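Local structure of putative polyketide synthase (Streptomyces coelicolor, 1U0M) at residues P15-V19 with V91-A95; A298-S302 with R323-E327; A103-I109 with G131-R137. The protein condenses five malonyl-CoA units into a linear pentaketide and cyclises it to 1,3,6,8-tetrahydroxynaphthalene, a type III polyketide synthase step on the way to melanin. One frame throughout, in Å; residues are numbered along the deposited sequence.

Contact 1: P15-V19 with V91-A95; sequences PSVSV and VIQRA
Ser16 and Ser18, on an inner strand of the large mixed sheet of this thiolase fold, face Val91, Arg94 and Ala95 on the helix that lies over the sheet. Strand 16-18 and helix 91-95 run nearly antiparallel, at 156°, with their axes 7.4 Å apart. Ser16 packs its CB against the helix, 4.0 Å from Ala95 CB. Two residues on, Ser18 CB meets Val91 CG2 at 3.5 Å, which is tight for two carbons. The other branch of Val91, CG1, lies 3.3 Å from Ser16 O. This is helix-on-sheet packing: Val91 and Ala95, one turn apart, also touch Ala202 on strand 198-206, which is hydrogen-bonded to this strand.

Arg94 works at the more open margin. Its chain bends at chi2 and chi3, which brings the guanidinium back to the strand, with Arg94 NE 3.0 Å from Ser16 OG. Arg94 NH2 donates to Val17 O at 2.9 Å. The bond is bent, 130° at the hydrogen. The acceptor lies in the guanidinium plane, but the donor stands well above the carbonyl plane. A water links the same two residues, accepting from Arg94 NH2 at 2.7 Å and from Val17 N at 3.1 Å.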
loop_
_atom_site.group_PDB
_atom_site.type_symbol
_atom_site.label_atom_id
_atom_site.label_comp_id
_atom_site.label_asym_id
_atom_site.label_seq_id
_atom_site.Cartn_x
_atom_site.Cartn_y
_atom_site.Cartn_z
ATOM N N PRO A 15 0.279 3.327 22.171
ATOM C CA PRO A 15 1.032 3.785 21.007
ATOM C C PRO A 15 2.222 4.607 21.456
ATOM O O PRO A 15 2.117 5.435 22.358
ATOM C CB PRO A 15 0.005 4.607 20.235
ATOM C CG PRO A 15 -0.885 5.135 21.321
ATOM C CD PRO A 15 -1.063 3.931 22.202
ATOM N N SER A 16 3.363 4.358 20.833
ATOM C CA SER A 16 4.581 5.083 21.155
ATOM C C SER A 16 4.759 6.151 20.060
ATOM O O SER A 16 4.579 5.863 18.872
ATOM C CB SER A 16 5.754 4.098 21.164
ATOM O OG SER A 16 6.850 4.591 21.902
ATOM N N VAL A 17 5.092 7.380 20.449
ATOM C CA VAL A 17 5.273 8.450 19.474
ATOM C C VAL A 17 6.526 9.286 19.725
ATOM O O VAL A 17 6.883 9.571 20.867
ATOM C CB VAL A 17 4.044 9.403 19.443
ATOM C CG1 VAL A 17 4.184 10.395 18.302
ATOM C CG2 VAL A 17 2.758 8.605 19.291
ATOM N N SER A 18 7.178 9.684 18.635
ATOM C CA SER A 18 8.396 10.486 18.691
ATOM C C SER A 18 8.443 11.472 17.507
ATOM O O SER A 18 8.096 11.107 16.391
ATOM C CB SER A 18 9.604 9.543 18.661
ATOM O OG SER A 18 10.811 10.255 18.528
ATOM N N VAL A 19 8.846 12.720 17.747
ATOM C CA VAL A 19 8.924 13.722 16.678
ATOM C C VAL A 19 10.342 14.283 16.604
ATOM O O VAL A 19 11.064 14.258 17.587
ATOM C CB VAL A 19 7.922 14.902 16.893
ATOM C CG1 VAL A 19 6.480 14.399 16.822
ATOM C CG2 VAL A 19 8.181 15.573 18.214
ATOM N N VAL A 91 11.184 3.927 18.225
ATOM C CA VAL A 91 9.755 4.001 18.480
ATOM C C VAL A 91 9.081 2.642 18.492
ATOM O O VAL A 91 8.248 2.373 19.355
ATOM C CB VAL A 91 9.054 4.914 17.457
ATOM C CG1 VAL A 91 7.572 5.031 17.792
ATOM C CG2 VAL A 91 9.711 6.289 17.467
ATOM N N ILE A 92 9.429 1.789 17.535
ATOM C CA ILE A 92 8.844 0.455 17.480
ATOM C C ILE A 92 9.134 -0.247 18.804
ATOM O O ILE A 92 8.256 -0.868 19.399
ATOM C CB ILE A 92 9.434 -0.367 16.307
ATOM C CG1 ILE A 92 8.807 0.097 14.988
ATOM C CG2 ILE A 92 9.187 -1.847 16.526
ATOM C CD1 ILE A 92 9.388 -0.559 13.755
ATOM N N GLN A 93 10.375 -0.123 19.263
ATOM C CA GLN A 93 10.799 -0.729 20.518
ATOM C C GLN A 93 9.820 -0.417 21.651
ATOM O O GLN A 93 9.123 -1.301 22.155
ATOM C CB GLN A 93 12.179 -0.214 20.907
ATOM C CG GLN A 93 12.731 -0.896 22.123
ATOM C CD GLN A 93 13.006 -2.364 21.864
ATOM O OE1 GLN A 93 13.961 -2.713 21.163
ATOM N NE2 GLN A 93 12.162 -3.234 22.416
ATOM N N ARG A 94 9.786 0.851 22.045
ATOM C CA ARG A 94 8.916 1.312 23.113
ATOM C C ARG A 94 7.479 0.849 22.948
ATOM O O ARG A 94 6.725 0.816 23.917
ATOM C CB ARG A 94 8.960 2.836 23.182
ATOM C CG ARG A 94 10.274 3.377 23.714
ATOM C CD ARG A 94 10.664 4.638 22.997
ATOM N NE ARG A 94 9.515 5.512 22.810
ATOM C CZ ARG A 94 9.548 6.628 22.097
ATOM N NH1 ARG A 94 10.679 6.998 21.509
ATOM N NH2 ARG A 94 8.454 7.361 21.967
ATOM N N ALA A 95 7.099 0.502 21.722
ATOM C CA ALA A 95 5.744 0.035 21.452
ATOM C C ALA A 95 5.623 -1.449 21.780
ATOM O O ALA A 95 4.536 -1.938 22.072
ATOM C CB ALA A 95 5.382 0.281 19.991
HETATM O O HOH W 1 6.135 7.427 23.370
#

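Contact 2: A298-S302 with R323-E327; sequences AFRFS and RLFDE
Phe301, on helix 300-308, reaches Arg323 and Leu324 of helix 315-326, and Glu327. Its CB points at the other segment. CG stands anti to the carbonyl carbon (chi1 -62°), which sends the ring across the gap between the helices. CD1 comes first to Arg323 CB, at 3.7 Å, and that carbon lies at the ring edge. CE1 goes deeper and sits against the backbone, 3.2 Å from Arg323 O and 3.3 Å from Leu324 CA. Leu324 CB lies over the centre of one ring face, 4.0 Å from the centroid and 12° off the normal, a CH-pi contact. CZ, the tip, ends 3.7 Å from Glu327 OE2, which lies near the ring plane.

Glu327 OE2 also receives Arg300. The Glu327 chain is extended beyond CG, and the Arg300 chain bends at chi3; the two arrive from opposite directions. Arg300 NH2 donates to the syn lone pair of Glu327 OE2, at 3.2 Å, in a salt bridge whose two flat groups are only 8° from coplanar. A leucine in place of Arg300 would probably leave the Glu327 carboxylate without this charged mate and freer to swing off the Phe301 ring tip. Arg323 sends its guanidinium elsewhere, to salt bridges with Asp319 and Glu308 and a cation-pi contact with Tyr309.

The contact lies at the surface of the C-terminal half of the thiolase fold. Beneath it runs strand 276-278, an outermost strand of the sheet within this chain; its Ile276 touches both Phe301 and Leu324. Ser302 OG, next after Phe301, is hydrogen-bonded to Val277 O, and Phe299 packs on helix 281-291.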
loop_
_atom_site.group_PDB
_atom_site.type_symbol
_atom_site.label_atom_id
_atom_site.label_comp_id
_atom_site.label_asym_id
_atom_site.label_seq_id
_atom_site.Cartn_x
_atom_site.Cartn_y
_atom_site.Cartn_z
ATOM N N ALA A 298 -14.702 16.895 23.303
ATOM C CA ALA A 298 -14.570 15.460 23.091
ATOM C C ALA A 298 -13.265 15.108 22.395
ATOM O O ALA A 298 -12.582 14.157 22.779
ATOM C CB ALA A 298 -15.751 14.941 22.279
ATOM N N PHE A 299 -12.929 15.881 21.368
ATOM C CA PHE A 299 -11.704 15.654 20.609
ATOM C C PHE A 299 -10.586 16.488 21.205
ATOM O O PHE A 299 -9.893 17.215 20.495
ATOM C CB PHE A 299 -11.907 16.041 19.146
ATOM C CG PHE A 299 -13.274 15.733 18.631
ATOM C CD1 PHE A 299 -14.302 16.660 18.759
ATOM C CD2 PHE A 299 -13.552 14.498 18.065
ATOM C CE1 PHE A 299 -15.590 16.360 18.333
ATOM C CE2 PHE A 299 -14.836 14.186 17.635
ATOM C CZ PHE A 299 -15.857 15.119 17.770
ATOM N N ARG A 300 -10.427 16.381 22.520
ATOM C CA ARG A 300 -9.399 17.115 23.239
ATOM C C ARG A 300 -8.015 16.567 22.915
ATOM O O ARG A 300 -7.046 17.322 22.816
ATOM C CB ARG A 300 -9.651 17.018 24.748
ATOM C CG ARG A 300 -8.531 17.600 25.602
ATOM C CD ARG A 300 -8.868 17.626 27.097
ATOM N NE ARG A 300 -8.954 16.299 27.709
ATOM C CZ ARG A 300 -10.008 15.492 27.628
ATOM N NH1 ARG A 300 -11.088 15.870 26.955
ATOM N NH2 ARG A 300 -9.983 14.308 28.228
ATOM N N PHE A 301 -7.937 15.250 22.752
ATOM C CA PHE A 301 -6.677 14.570 22.460
ATOM C C PHE A 301 -6.208 14.800 21.030
ATOM O O PHE A 301 -5.021 15.005 20.783
ATOM C CB PHE A 301 -6.836 13.074 22.739
ATOM C CG PHE A 301 -7.154 12.768 24.173
ATOM C CD1 PHE A 301 -6.145 12.736 25.132
ATOM C CD2 PHE A 301 -8.469 12.567 24.579
ATOM C CE1 PHE A 301 -6.439 12.514 26.471
ATOM C CE2 PHE A 301 -8.774 12.344 25.917
ATOM C CZ PHE A 301 -7.755 12.318 26.864
ATOM N N SER A 302 -7.144 14.769 20.092
ATOM C CA SER A 302 -6.813 14.994 18.695
ATOM C C SER A 302 -6.291 16.418 18.565
ATOM O O SER A 302 -5.191 16.651 18.056
ATOM C CB SER A 302 -8.060 14.831 17.825
ATOM O OG SER A 302 -8.756 13.640 18.150
ATOM N N ARG A 323 -1.897 10.179 24.026
ATOM C CA ARG A 323 -2.197 11.232 24.990
ATOM C C ARG A 323 -3.347 10.835 25.907
ATOM O O ARG A 323 -3.489 11.367 27.012
ATOM C CB ARG A 323 -2.538 12.536 24.268
ATOM C CG ARG A 323 -1.351 13.196 23.594
ATOM C CD ARG A 323 -1.803 14.285 22.643
ATOM N NE ARG A 323 -0.714 14.717 21.776
ATOM C CZ ARG A 323 0.167 15.657 22.092
ATOM N NH1 ARG A 323 0.088 16.278 23.260
ATOM N NH2 ARG A 323 1.137 15.971 21.242
ATOM N N LEU A 324 -4.166 9.900 25.442
ATOM C CA LEU A 324 -5.298 9.427 26.220
ATOM C C LEU A 324 -4.797 8.453 27.275
ATOM O O LEU A 324 -5.462 8.209 28.282
ATOM C CB LEU A 324 -6.316 8.753 25.302
ATOM C CG LEU A 324 -7.620 8.255 25.926
ATOM C CD1 LEU A 324 -8.681 8.168 24.850
ATOM C CD2 LEU A 324 -7.399 6.907 26.590
ATOM N N PHE A 325 -3.612 7.904 27.034
ATOM C CA PHE A 325 -2.989 6.975 27.964
ATOM C C PHE A 325 -2.305 7.749 29.081
ATOM O O PHE A 325 -2.450 7.409 30.253
ATOM C CB PHE A 325 -1.945 6.108 27.253
ATOM C CG PHE A 325 -2.514 4.898 26.576
ATOM C CD1 PHE A 325 -3.501 5.023 25.606
ATOM C CD2 PHE A 325 -2.053 3.627 26.900
ATOM C CE1 PHE A 325 -4.020 3.903 24.969
ATOM C CE2 PHE A 325 -2.565 2.498 26.269
ATOM C CZ PHE A 325 -3.549 2.636 25.302
ATOM N N ASP A 326 -1.555 8.787 28.714
ATOM C CA ASP A 326 -0.841 9.594 29.700
ATOM C C ASP A 326 -1.777 10.216 30.724
ATOM O O ASP A 326 -1.445 10.299 31.906
ATOM C CB ASP A 326 -0.022 10.684 29.014
ATOM C CG ASP A 326 0.963 10.120 28.013
ATOM O OD1 ASP A 326 1.657 9.131 28.342
ATOM O OD2 ASP A 326 1.046 10.674 26.897
ATOM N N GLU A 327 -2.933 10.680 30.267
ATOM C CA GLU A 327 -3.915 11.241 31.179
ATOM C C GLU A 327 -4.601 10.021 31.745
ATOM O O GLU A 327 -5.196 10.053 32.817
ATOM C CB GLU A 327 -4.935 12.091 30.440
ATOM C CG GLU A 327 -6.120 12.483 31.299
ATOM C CD GLU A 327 -7.158 13.256 30.526
ATOM O OE1 GLU A 327 -6.815 14.336 29.997
ATOM O OE2 GLU A 327 -8.313 12.787 30.448
#

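Contact 3: A103-I109 with G131-R137; sequences ATDIDVI and GFDSTTR
Val108 and Arg137 pair as parallel neighbours where strand 108-112 meets strand 137-141, the outermost strand of the large thiolase-fold sheet at this end within the chain. Helix 122-129 lies between the two strands in sequence, so this is a beta-alpha-beta crossover. Arg137 N donates to Asp107 O at 3.0 Å, and Arg137 O accepts from Ile109 N at 2.7 Å.

The Phe132 ring is held between two residues, one before the strand and one on it. Ala103 CB sits over the centre of one face, 4.0 Å from the Phe132 centroid. Ile109 CD1 sits over the centre of the opposite face, 4.1 Å from the Phe132 centroid. Both are CH-pi contacts close to the ring normal. Ile106 comes to the ring edge; Ile106 CG1 lies 3.9 Å from Phe132 CE1, and the two side chains cross obliquely. The first torsion of Ile109 (chi1 -66°) sets CG1 beside the backbone N; from there an extended chi2 carries CD1 to the ring. The same CG1 packs on Thr136 CG2.

Val108 and Arg137 put their side chains on one face of the sheet, crossing at about a right angle. Phe159 of helix 148-162 touches both. Arg137 makes a cation-pi contact with Tyr163 and packs on Arg155 of the second subunit, so the contact borders the dimer interface.

The Asp133 carboxylate lies among the carbonyl oxygens of Ala103, Thr104 and Ile106. Asp133 OD2 lies 2.7 Å from Thr104 O, so the acid probably holds a proton there. Asp133 also opens a type I turn to Thr136. Its carbonyl O takes two donors, Thr136 N and Thr136 OG1; the hydroxyl lies in the carbonyl plane, though the 2.5 Å between Thr136 OG1 and Asp133 O is so short that the length is doubtful.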
loop_
_atom_site.group_PDB
_atom_site.type_symbol
_atom_site.label_atom_id
_atom_site.label_comp_id
_atom_site.label_asym_id
_atom_site.label_seq_id
_atom_site.Cartn_x
_atom_site.Cartn_y
_atom_site.Cartn_z
ATOM N N ALA A 103 10.264 -8.542 19.227
ATOM C CA ALA A 103 10.115 -8.411 17.788
ATOM C C ALA A 103 9.429 -9.652 17.230
ATOM O O ALA A 103 8.589 -9.572 16.330
ATOM C CB ALA A 103 11.487 -8.244 17.147
ATOM N N THR A 104 9.772 -10.796 17.811
ATOM C CA THR A 104 9.258 -12.079 17.365
ATOM C C THR A 104 7.825 -12.472 17.712
ATOM O O THR A 104 7.397 -13.576 17.391
ATOM C CB THR A 104 10.183 -13.207 17.831
ATOM O OG1 THR A 104 11.545 -12.769 17.739
ATOM C CG2 THR A 104 9.999 -14.433 16.952
ATOM N N ASP A 105 7.068 -11.602 18.359
ATOM C CA ASP A 105 5.699 -11.979 18.679
ATOM C C ASP A 105 4.700 -11.359 17.715
ATOM O O ASP A 105 3.488 -11.550 17.845
ATOM C CB ASP A 105 5.367 -11.591 20.122
ATOM C CG ASP A 105 5.768 -12.666 21.116
ATOM O OD1 ASP A 105 4.893 -13.474 21.500
ATOM O OD2 ASP A 105 6.957 -12.714 21.499
ATOM N N ILE A 106 5.222 -10.629 16.734
ATOM C CA ILE A 106 4.394 -9.961 15.737
ATOM C C ILE A 106 4.296 -10.811 14.474
ATOM O O ILE A 106 5.310 -11.233 13.918
ATOM C CB ILE A 106 4.992 -8.580 15.373
ATOM C CG1 ILE A 106 5.247 -7.769 16.651
ATOM C CG2 ILE A 106 4.049 -7.834 14.426
ATOM C CD1 ILE A 106 3.994 -7.427 17.439
ATOM N N ASP A 107 3.073 -11.058 14.021
ATOM C CA ASP A 107 2.863 -11.866 12.826
ATOM C C ASP A 107 2.741 -11.011 11.570
ATOM O O ASP A 107 2.968 -11.492 10.465
ATOM C CB ASP A 107 1.597 -12.720 12.965
ATOM C CG ASP A 107 1.616 -13.613 14.195
ATOM O OD1 ASP A 107 1.238 -13.134 15.287
ATOM O OD2 ASP A 107 2.011 -14.797 14.073
ATOM N N VAL A 108 2.382 -9.744 11.739
ATOM C CA VAL A 108 2.211 -8.860 10.599
ATOM C C VAL A 108 2.586 -7.418 10.904
ATOM O O VAL A 108 2.180 -6.865 11.928
ATOM C CB VAL A 108 0.744 -8.879 10.116
ATOM C CG1 VAL A 108 -0.168 -8.442 11.246
ATOM C CG2 VAL A 108 0.563 -7.955 8.918
ATOM N N ILE A 109 3.376 -6.817 10.020
ATOM C CA ILE A 109 3.759 -5.420 10.169
ATOM C C ILE A 109 2.892 -4.614 9.209
ATOM O O ILE A 109 2.658 -5.022 8.072
ATOM C CB ILE A 109 5.229 -5.162 9.810
ATOM C CG1 ILE A 109 6.147 -5.864 10.809
ATOM C CG2 ILE A 109 5.494 -3.664 9.809
ATOM C CD1 ILE A 109 7.619 -5.525 10.645
ATOM N N GLY A 131 15.380 -7.774 13.842
ATOM C CA GLY A 131 15.365 -9.179 14.187
ATOM C C GLY A 131 13.970 -9.764 14.235
ATOM O O GLY A 131 13.712 -10.689 14.995
ATOM N N PHE A 132 13.058 -9.230 13.431
ATOM C CA PHE A 132 11.698 -9.751 13.402
ATOM C C PHE A 132 11.659 -11.169 12.828
ATOM O O PHE A 132 12.655 -11.684 12.315
ATOM C CB PHE A 132 10.802 -8.845 12.556
ATOM C CG PHE A 132 10.211 -7.696 13.312
ATOM C CD1 PHE A 132 9.007 -7.837 13.996
ATOM C CD2 PHE A 132 10.857 -6.467 13.344
ATOM C CE1 PHE A 132 8.457 -6.774 14.698
ATOM C CE2 PHE A 132 10.316 -5.398 14.042
ATOM C CZ PHE A 132 9.112 -5.553 14.721
ATOM N N ASP A 133 10.486 -11.784 12.922
ATOM C CA ASP A 133 10.255 -13.128 12.410
ATOM C C ASP A 133 10.502 -13.112 10.900
ATOM O O ASP A 133 9.916 -12.296 10.183
ATOM C CB ASP A 133 8.798 -13.542 12.662
ATOM C CG ASP A 133 8.174 -12.840 13.873
ATOM O OD1 ASP A 133 8.349 -11.606 14.022
ATOM O OD2 ASP A 133 7.487 -13.529 14.664
ATOM N N SER A 134 11.350 -14.012 10.415
ATOM C CA SER A 134 11.645 -14.080 8.984
ATOM C C SER A 134 10.379 -14.458 8.201
ATOM O O SER A 134 10.410 -14.598 6.979
ATOM C CB SER A 134 12.750 -15.110 8.736
ATOM O OG SER A 134 13.403 -14.880 7.504
ATOM N N THR A 135 9.267 -14.589 8.923
ATOM C CA THR A 135 7.976 -14.959 8.349
ATOM C C THR A 135 6.926 -13.870 8.501
ATOM O O THR A 135 5.796 -14.030 8.043
ATOM C CB THR A 135 7.419 -16.242 9.017
ATOM O OG1 THR A 135 7.353 -16.058 10.439
ATOM C CG2 THR A 135 8.309 -17.419 8.718
ATOM N N THR A 136 7.296 -12.769 9.149
ATOM C CA THR A 136 6.374 -11.653 9.372
ATOM C C THR A 136 5.817 -11.138 8.054
ATOM O O THR A 136 6.562 -10.911 7.110
ATOM C CB THR A 136 7.070 -10.471 10.072
ATOM O OG1 THR A 136 7.986 -10.965 11.052
ATOM C CG2 THR A 136 6.040 -9.580 10.751
ATOM N N ARG A 137 4.504 -10.957 7.997
ATOM C CA ARG A 137 3.876 -10.467 6.784
ATOM C C ARG A 137 4.026 -8.960 6.747
ATOM O O ARG A 137 3.905 -8.294 7.774
ATOM C CB ARG A 137 2.388 -10.813 6.747
ATOM C CG ARG A 137 1.934 -11.875 7.720
ATOM C CD ARG A 137 2.562 -13.226 7.471
ATOM N NE ARG A 137 2.064 -14.189 8.451
ATOM C CZ ARG A 137 0.783 -14.532 8.565
ATOM N NH1 ARG A 137 -0.122 -13.994 7.755
ATOM N NH2 ARG A 137 0.401 -15.396 9.496
#

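In the fold
Contacts 1 and 3 both lie in the N-terminal half and reach the same sheet. Their centres are about 17 Å apart, and they touch where Ile92 CG2 packs on Phe132 CZ at 4.1 Å. Helix 73-99 leads on to strand 108-112. Contact 2 belongs to the C-terminal half. Its centre is also about 17 Å from that of contact 1, and Pro15 CD meets Phe325 CE1 at 4.0 Å. Contacts 2 and 3 do not touch; their centres are about 30 Å apart. Contact 1 touches both of the others, through Pro15 on strand 11-18 and Ile92 on helix 73-99. All three lie away from Cys146, the probable active-site cysteine.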